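Side-chain contacts in pyruvate kinase (Pyrobaculum aerophilum, PDB 3QTG), which catalyses the last step of glycolysis, the transfer of a phosphoryl group from phosphoenolpyruvate to ADP to give pyruvate and ATP, using a divalent metal cation: residues K364-L369 with V445-I450; E419-P424 with S437-T442. One frame throughout, in Å; residues are numbered along the deposited sequence.

Contact 1. Residues K364-L369 with V445-I450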
ATOM      1  N   LYS A 364     -15.973  10.087  -1.467  1.00 38.05           N
ATOM      2  CA  LYS A 364     -14.622   9.629  -1.798  1.00 38.98           C
ATOM      3  C   LYS A 364     -14.624   8.631  -2.969  1.00 39.27           C
ATOM      4  O   LYS A 364     -13.834   8.772  -3.903  1.00 39.42           O
ATOM      5  CB  LYS A 364     -13.972   8.975  -0.574  1.00 38.87           C
ATOM      6  CG  LYS A 364     -12.542   8.563  -0.787  1.00 39.73           C
ATOM      7  CD  LYS A 364     -11.899   8.192   0.522  1.00 44.17           C
ATOM      8  CE  LYS A 364     -10.460   7.708   0.340  1.00 47.30           C
ATOM      9  NZ  LYS A 364     -10.453   6.269  -0.143  1.00 49.67           N
ATOM     10  N   GLY A 365     -15.498   7.622  -2.898  1.00 39.45           N
ATOM     11  CA  GLY A 365     -15.615   6.602  -3.947  1.00 39.50           C
ATOM     12  C   GLY A 365     -15.990   7.204  -5.287  1.00 39.27           C
ATOM     13  O   GLY A 365     -15.430   6.838  -6.306  1.00 39.21           O
ATOM     14  N   LEU A 366     -16.923   8.154  -5.275  1.00 39.37           N
ATOM     15  CA  LEU A 366     -17.258   8.948  -6.465  1.00 39.70           C
ATOM     16  C   LEU A 366     -16.095   9.726  -7.081  1.00 39.00           C
ATOM     17  O   LEU A 366     -15.901   9.714  -8.305  1.00 39.13           O
ATOM     18  CB  LEU A 366     -18.402   9.907  -6.171  1.00 40.33           C
ATOM     19  CG  LEU A 366     -19.682   9.622  -6.942  1.00 43.39           C
ATOM     20  CD1 LEU A 366     -20.132   8.139  -6.803  1.00 45.54           C
ATOM     21  CD2 LEU A 366     -20.725  10.579  -6.452  1.00 44.68           C
ATOM     22  N   VAL A 367     -15.328  10.400  -6.234  1.00 38.99           N
ATOM     23  CA  VAL A 367     -14.218  11.239  -6.690  1.00 38.67           C
ATOM     24  C   VAL A 367     -13.127  10.362  -7.344  1.00 39.82           C
ATOM     25  O   VAL A 367     -12.633  10.694  -8.420  1.00 38.96           O
ATOM     26  CB  VAL A 367     -13.651  12.089  -5.529  1.00 38.37           C
ATOM     27  CG1 VAL A 367     -12.243  12.614  -5.852  1.00 37.44           C
ATOM     28  CG2 VAL A 367     -14.624  13.230  -5.175  1.00 36.06           C
ATOM     29  N   GLU A 368     -12.784   9.254  -6.689  1.00 40.79           N
ATOM     30  CA  GLU A 368     -11.798   8.306  -7.201  1.00 43.82           C
ATOM     31  C   GLU A 368     -12.289   7.638  -8.468  1.00 44.16           C
ATOM     32  O   GLU A 368     -11.515   7.427  -9.393  1.00 44.72           O
ATOM     33  CB  GLU A 368     -11.418   7.276  -6.126  1.00 43.65           C
ATOM     34  CG  GLU A 368     -10.726   7.963  -4.952  1.00 45.50           C
ATOM     35  CD  GLU A 368     -10.305   7.047  -3.817  1.00 47.91           C
ATOM     36  OE1 GLU A 368     -10.848   5.915  -3.680  1.00 52.60           O
ATOM     37  OE2 GLU A 368      -9.429   7.500  -3.038  1.00 51.96           O
ATOM     38  N   LEU A 369     -13.589   7.360  -8.537  1.00 44.92           N
ATOM     39  CA  LEU A 369     -14.156   6.811  -9.747  1.00 45.75           C
ATOM     40  C   LEU A 369     -14.016   7.811 -10.884  1.00 44.95           C
ATOM     41  O   LEU A 369     -13.477   7.473 -11.926  1.00 45.61           O
ATOM     42  CB  LEU A 369     -15.614   6.359  -9.546  1.00 46.11           C
ATOM     43  CG  LEU A 369     -16.341   5.754 -10.765  1.00 47.66           C
ATOM     44  CD1 LEU A 369     -15.802   4.353 -11.159  1.00 46.80           C
ATOM     45  CD2 LEU A 369     -17.861   5.707 -10.493  1.00 46.97           C
ATOM     46  N   VAL A 445     -19.703  11.821 -14.304  1.00 39.79           N
ATOM     47  CA  VAL A 445     -20.260  11.185 -13.125  1.00 38.30           C
ATOM     48  C   VAL A 445     -21.168  12.227 -12.472  1.00 38.92           C
ATOM     49  O   VAL A 445     -20.676  13.218 -11.901  1.00 38.79           O
ATOM     50  CB  VAL A 445     -19.152  10.752 -12.136  1.00 38.48           C
ATOM     51  CG1 VAL A 445     -19.744  10.257 -10.808  1.00 35.80           C
ATOM     52  CG2 VAL A 445     -18.223   9.693 -12.748  1.00 37.77           C
ATOM     53  N   ALA A 446     -22.484  12.020 -12.572  1.00 38.23           N
ATOM     54  CA  ALA A 446     -23.475  12.969 -12.081  1.00 38.32           C
ATOM     55  C   ALA A 446     -24.233  12.402 -10.880  1.00 38.30           C
ATOM     56  O   ALA A 446     -24.714  11.289 -10.944  1.00 37.68           O
ATOM     57  CB  ALA A 446     -24.448  13.339 -13.204  1.00 37.76           C
ATOM     58  N   THR A 447     -24.332  13.172  -9.790  1.00 38.91           N
ATOM     59  CA  THR A 447     -25.023  12.725  -8.562  1.00 39.06           C
ATOM     60  C   THR A 447     -25.925  13.724  -7.869  1.00 38.85           C
ATOM     61  O   THR A 447     -25.792  14.933  -8.020  1.00 38.61           O
ATOM     62  CB  THR A 447     -24.060  12.379  -7.381  1.00 39.47           C
ATOM     63  OG1 THR A 447     -22.786  13.027  -7.540  1.00 41.55           O
ATOM     64  CG2 THR A 447     -23.917  10.954  -7.203  1.00 38.05           C
ATOM     65  N   TYR A 448     -26.801  13.176  -7.044  1.00 39.24           N
ATOM     66  CA  TYR A 448     -27.390  13.889  -5.924  1.00 40.16           C
ATOM     67  C   TYR A 448     -27.572  12.902  -4.761  1.00 41.03           C
ATOM     68  O   TYR A 448     -27.561  11.668  -4.954  1.00 39.33           O
ATOM     69  CB  TYR A 448     -28.728  14.561  -6.305  1.00 40.16           C
ATOM     70  CG  TYR A 448     -29.841  13.599  -6.653  1.00 40.44           C
ATOM     71  CD1 TYR A 448     -30.505  12.893  -5.654  1.00 40.36           C
ATOM     72  CD2 TYR A 448     -30.230  13.394  -7.977  1.00 41.13           C
ATOM     73  CE1 TYR A 448     -31.517  11.995  -5.949  1.00 40.46           C
ATOM     74  CE2 TYR A 448     -31.254  12.503  -8.288  1.00 40.99           C
ATOM     75  CZ  TYR A 448     -31.890  11.811  -7.257  1.00 42.54           C
ATOM     76  OH  TYR A 448     -32.889  10.908  -7.515  1.00 43.41           O
ATOM     77  N   GLY A 449     -27.744  13.445  -3.556  1.00 42.50           N
ATOM     78  CA  GLY A 449     -28.144  12.613  -2.443  1.00 45.15           C
ATOM     79  C   GLY A 449     -28.147  13.301  -1.106  1.00 46.75           C
ATOM     80  O   GLY A 449     -27.200  14.010  -0.773  1.00 46.83           O
ATOM     81  N   ILE A 450     -29.212  13.076  -0.339  1.00 48.45           N
ATOM     82  CA  ILE A 450     -29.318  13.608   1.023  1.00 50.30           C
ATOM     83  C   ILE A 450     -29.357  12.490   2.038  1.00 50.88           C
ATOM     84  O   ILE A 450     -29.775  11.372   1.715  1.00 51.46           O
ATOM     85  CB  ILE A 450     -30.567  14.512   1.241  1.00 50.96           C
ATOM     86  CG1 ILE A 450     -31.858  13.841   0.774  1.00 51.63           C
ATOM     87  CG2 ILE A 450     -30.390  15.836   0.567  1.00 52.58           C
ATOM     88  CD1 ILE A 450     -32.748  13.390   1.909  1.00 55.47           C
TER
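V445 packs on L366 where strand 444-448 lies against helix 358-373, one of the helix-on-sheet layers of the C-terminal alpha/beta domain of pyruvate kinase. Its CG1 stands anti to the backbone N (chi1 172°) and meets the branch carbon of the leucine, V445 CG1 to L366 CG, at 3.9 Å; the two side chains pass each other at a slant. The second branch, V445 CG2, comes no nearer than 4.6 Å to L369 CD2, a loose approach one helical turn further on, where L369 also packs on F362 of the second subunit.

A446 points to the other face of the sheet, onto L432 and I436 of helix 428-439, so the strand alternates between two helical layers.

T447 returns to the first face and meets L366 end to end. L366 CD2 lies 3.3 Å from T447 CG2, closer than carbons normally pack, and 3.4 Å from T447 OG1, so this one methyl faces both branches of the threonine. Both residues have unusual first torsions, chi1 -115° for L366 and 22° for T447, so the exact placing of these groups is doubtful, although their proximity is not. V457 of the neighbouring strand 455-460 touches L366, V445 and T447, and A370 and F362 of helix 358-373 in the same chain add to this apolar cluster.

Y448 again turns away, its OH hydrogen-bonded to E429 and its ring stacked on Y428.

No hydrogen bond crosses between helix and strand. Cohesion here therefore comes from apolar packing and the exclusion of water; if T447 OG1 is placed correctly, it is buried with no polar partner in the model, which would probably carry a small desolvation cost.

Contact 2. Residues E419-P424 with S437-T442; sequences EPLYIP and SLKGTT
L421 and K439 touch at the partly exposed edge of a beta-alpha unit, in which edge strand 418-422 of the domain's sheet leads into helix 428-439 that packs back over it. The touching surfaces are aliphatic: L421 CD1 lies 3.8 Å from K439 CE and 3.9 Å from K439 CG. One methyl can reach both carbons because the lysine chain is bent at chi2 (-71°) and then runs straight, laying its methylenes obliquely across the leucine tip.

Beyond the leucine the ammonium group approaches E419, two residues back on the same side of the strand. K439 NZ is 4.1 Å from E419 OE1, too far for a salt bridge, though the opposite charges probably attract each other weakly, and the side chains cross at about a right angle. With K439 cut back to an alanine, the L421 methyls would probably be less covered and E419 would lose this nearby positive charge.

Further out, Y400 of the adjacent strand touches both E419 and K439, while L435 on the same helix packs against L421. Past the lysine the chain swings away in an inverse gamma turn centred on G440, closed by a weak bond from T441 N to K439 O at 3.0 Å.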
ATOM      1  N   GLU A 419     -18.016  24.830  -9.633  1.00 39.99           N
ATOM      2  CA  GLU A 419     -18.636  25.817 -10.511  1.00 41.57           C
ATOM      3  C   GLU A 419     -20.153  25.822 -10.314  1.00 41.43           C
ATOM      4  O   GLU A 419     -20.869  25.016 -10.909  1.00 40.53           O
ATOM      5  CB  GLU A 419     -18.266  25.630 -11.981  1.00 41.61           C
ATOM      6  CG  GLU A 419     -18.434  26.950 -12.727  1.00 45.90           C
ATOM      7  CD  GLU A 419     -18.482  26.789 -14.222  1.00 51.37           C
ATOM      8  OE1 GLU A 419     -19.490  27.218 -14.825  1.00 56.17           O
ATOM      9  OE2 GLU A 419     -17.525  26.227 -14.794  1.00 53.40           O
ATOM     10  N   PRO A 420     -20.630  26.733  -9.457  1.00 41.98           N
ATOM     11  CA  PRO A 420     -22.039  26.768  -9.123  1.00 43.06           C
ATOM     12  C   PRO A 420     -22.897  27.454 -10.179  1.00 44.78           C
ATOM     13  O   PRO A 420     -22.589  28.562 -10.633  1.00 45.66           O
ATOM     14  CB  PRO A 420     -22.066  27.502  -7.777  1.00 42.56           C
ATOM     15  CG  PRO A 420     -20.840  28.380  -7.793  1.00 41.95           C
ATOM     16  CD  PRO A 420     -19.837  27.743  -8.716  1.00 41.46           C
ATOM     17  N   LEU A 421     -23.977  26.774 -10.545  1.00 46.23           N
ATOM     18  CA  LEU A 421     -24.907  27.198 -11.582  1.00 48.44           C
ATOM     19  C   LEU A 421     -26.292  27.286 -10.969  1.00 49.26           C
ATOM     20  O   LEU A 421     -26.768  26.337 -10.345  1.00 49.20           O
ATOM     21  CB  LEU A 421     -24.927  26.169 -12.722  1.00 48.81           C
ATOM     22  CG  LEU A 421     -23.585  25.860 -13.401  1.00 50.23           C
ATOM     23  CD1 LEU A 421     -23.582  24.495 -14.051  1.00 50.32           C
ATOM     24  CD2 LEU A 421     -23.207  26.954 -14.411  1.00 52.70           C
ATOM     25  N   TYR A 422     -26.934  28.436 -11.134  1.00 51.04           N
ATOM     26  CA  TYR A 422     -28.306  28.598 -10.688  1.00 52.33           C
ATOM     27  C   TYR A 422     -29.226  27.846 -11.643  1.00 53.06           C
ATOM     28  O   TYR A 422     -29.307  28.186 -12.826  1.00 53.51           O
ATOM     29  CB  TYR A 422     -28.695  30.070 -10.605  1.00 53.63           C
ATOM     30  CG  TYR A 422     -30.153  30.266 -10.252  1.00 54.58           C
ATOM     31  CD1 TYR A 422     -30.622  29.977  -8.972  1.00 55.34           C
ATOM     32  CD2 TYR A 422     -31.061  30.717 -11.204  1.00 55.03           C
ATOM     33  CE1 TYR A 422     -31.965  30.147  -8.641  1.00 56.11           C
ATOM     34  CE2 TYR A 422     -32.402  30.893 -10.889  1.00 57.24           C
ATOM     35  CZ  TYR A 422     -32.849  30.603  -9.607  1.00 57.40           C
ATOM     36  OH  TYR A 422     -34.184  30.770  -9.293  1.00 58.53           O
ATOM     37  N   ILE A 423     -29.889  26.811 -11.121  1.00 53.14           N
ATOM     38  CA  ILE A 423     -30.822  25.979 -11.889  1.00 53.61           C
ATOM     39  C   ILE A 423     -32.089  25.706 -11.059  1.00 54.31           C
ATOM     40  O   ILE A 423     -32.067  24.861 -10.165  1.00 54.00           O
ATOM     41  CB  ILE A 423     -30.178  24.628 -12.321  1.00 53.37           C
ATOM     42  CG1 ILE A 423     -28.942  24.869 -13.190  1.00 52.85           C
ATOM     43  CG2 ILE A 423     -31.188  23.747 -13.083  1.00 53.55           C
ATOM     44  CD1 ILE A 423     -28.136  23.622 -13.458  1.00 52.27           C
ATOM     45  N   PRO A 424     -33.197  26.432 -11.350  1.00 55.36           N
ATOM     46  CA  PRO A 424     -34.505  26.144 -10.754  1.00 55.88           C
ATOM     47  C   PRO A 424     -34.981  24.732 -11.126  1.00 55.74           C
ATOM     48  O   PRO A 424     -34.863  24.331 -12.290  1.00 55.83           O
ATOM     49  CB  PRO A 424     -35.421  27.192 -11.392  1.00 56.78           C
ATOM     50  CG  PRO A 424     -34.506  28.271 -11.873  1.00 56.82           C
ATOM     51  CD  PRO A 424     -33.253  27.587 -12.267  1.00 55.90           C
ATOM     52  N   SER A 437     -28.097  17.859 -19.043  1.00 52.51           N
ATOM     53  CA  SER A 437     -28.369  18.439 -20.349  1.00 54.91           C
ATOM     54  C   SER A 437     -27.378  19.538 -20.627  1.00 55.59           C
ATOM     55  O   SER A 437     -26.795  19.599 -21.710  1.00 56.08           O
ATOM     56  CB  SER A 437     -29.782  19.000 -20.419  1.00 55.68           C
ATOM     57  OG  SER A 437     -30.696  17.946 -20.603  1.00 58.41           O
ATOM     58  N   LEU A 438     -27.168  20.376 -19.616  1.00 56.58           N
ATOM     59  CA  LEU A 438     -26.327  21.561 -19.725  1.00 57.48           C
ATOM     60  C   LEU A 438     -24.825  21.237 -19.725  1.00 57.21           C
ATOM     61  O   LEU A 438     -24.076  21.808 -20.506  1.00 57.96           O
ATOM     62  CB  LEU A 438     -26.680  22.527 -18.589  1.00 57.74           C
ATOM     63  CG  LEU A 438     -26.715  24.049 -18.733  1.00 59.83           C
ATOM     64  CD1 LEU A 438     -25.317  24.633 -18.921  1.00 61.62           C
ATOM     65  CD2 LEU A 438     -27.671  24.510 -19.847  1.00 61.11           C
ATOM     66  N   LYS A 439     -24.372  20.336 -18.858  1.00 56.88           N
ATOM     67  CA  LYS A 439     -22.918  20.129 -18.678  1.00 56.71           C
ATOM     68  C   LYS A 439     -22.440  18.700 -18.915  1.00 56.89           C
ATOM     69  O   LYS A 439     -21.353  18.316 -18.468  1.00 56.78           O
ATOM     70  CB  LYS A 439     -22.450  20.610 -17.286  1.00 55.81           C
ATOM     71  CG  LYS A 439     -22.658  22.087 -17.013  1.00 55.39           C
ATOM     72  CD  LYS A 439     -21.711  22.954 -17.840  1.00 55.04           C
ATOM     73  CE  LYS A 439     -21.908  24.427 -17.491  1.00 53.61           C
ATOM     74  NZ  LYS A 439     -20.920  25.298 -18.157  1.00 50.68           N
ATOM     75  N   GLY A 440     -23.231  17.929 -19.644  1.00 57.85           N
ATOM     76  CA  GLY A 440     -22.999  16.494 -19.755  1.00 58.13           C
ATOM     77  C   GLY A 440     -22.106  16.065 -20.886  1.00 58.61           C
ATOM     78  O   GLY A 440     -22.480  15.182 -21.668  1.00 58.77           O
ATOM     79  N   THR A 441     -20.926  16.682 -20.977  1.00 58.93           N
ATOM     80  CA  THR A 441     -19.850  16.164 -21.832  1.00 59.20           C
ATOM     81  C   THR A 441     -19.196  14.918 -21.219  1.00 58.18           C
ATOM     82  O   THR A 441     -19.049  14.779 -20.001  1.00 58.29           O
ATOM     83  CB  THR A 441     -18.776  17.239 -22.225  1.00 60.09           C
ATOM     84  OG1 THR A 441     -18.702  18.264 -21.224  1.00 61.14           O
ATOM     85  CG2 THR A 441     -19.135  17.896 -23.562  1.00 61.42           C
ATOM     86  N   THR A 442     -18.813  14.011 -22.100  1.00 57.27           N
ATOM     87  CA  THR A 442     -18.422  12.661 -21.753  1.00 55.48           C
ATOM     88  C   THR A 442     -16.907  12.581 -21.629  1.00 53.88           C
ATOM     89  O   THR A 442     -16.202  13.165 -22.450  1.00 54.44           O
ATOM     90  CB  THR A 442     -18.956  11.711 -22.860  1.00 55.83           C
ATOM     91  OG1 THR A 442     -20.377  11.574 -22.717  1.00 55.79           O
ATOM     92  CG2 THR A 442     -18.314  10.346 -22.817  1.00 56.56           C
TER

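How the contacts relate
Both contacts belong to the C-terminal alpha/beta domain, away from the substrate, metal and nucleotide sites, and their centres lie about 15 Å apart. Contact 2 is nested in the chain between the two halves of contact 1: helix 358-373 comes first, then strand 418-422, helix 428-439 and finally strand 444-448. The two strands are parallel members of one mixed sheet, separated by strands 399-403 and 376-380, so helix 428-439 forms the crossover between them. Contact 1 joins helix 358-373 to one face of an inner strand; contact 2 joins the last part of helix 428-439 to the edge strand, on the opposite face. Together they help sandwich the sheet between helical layers.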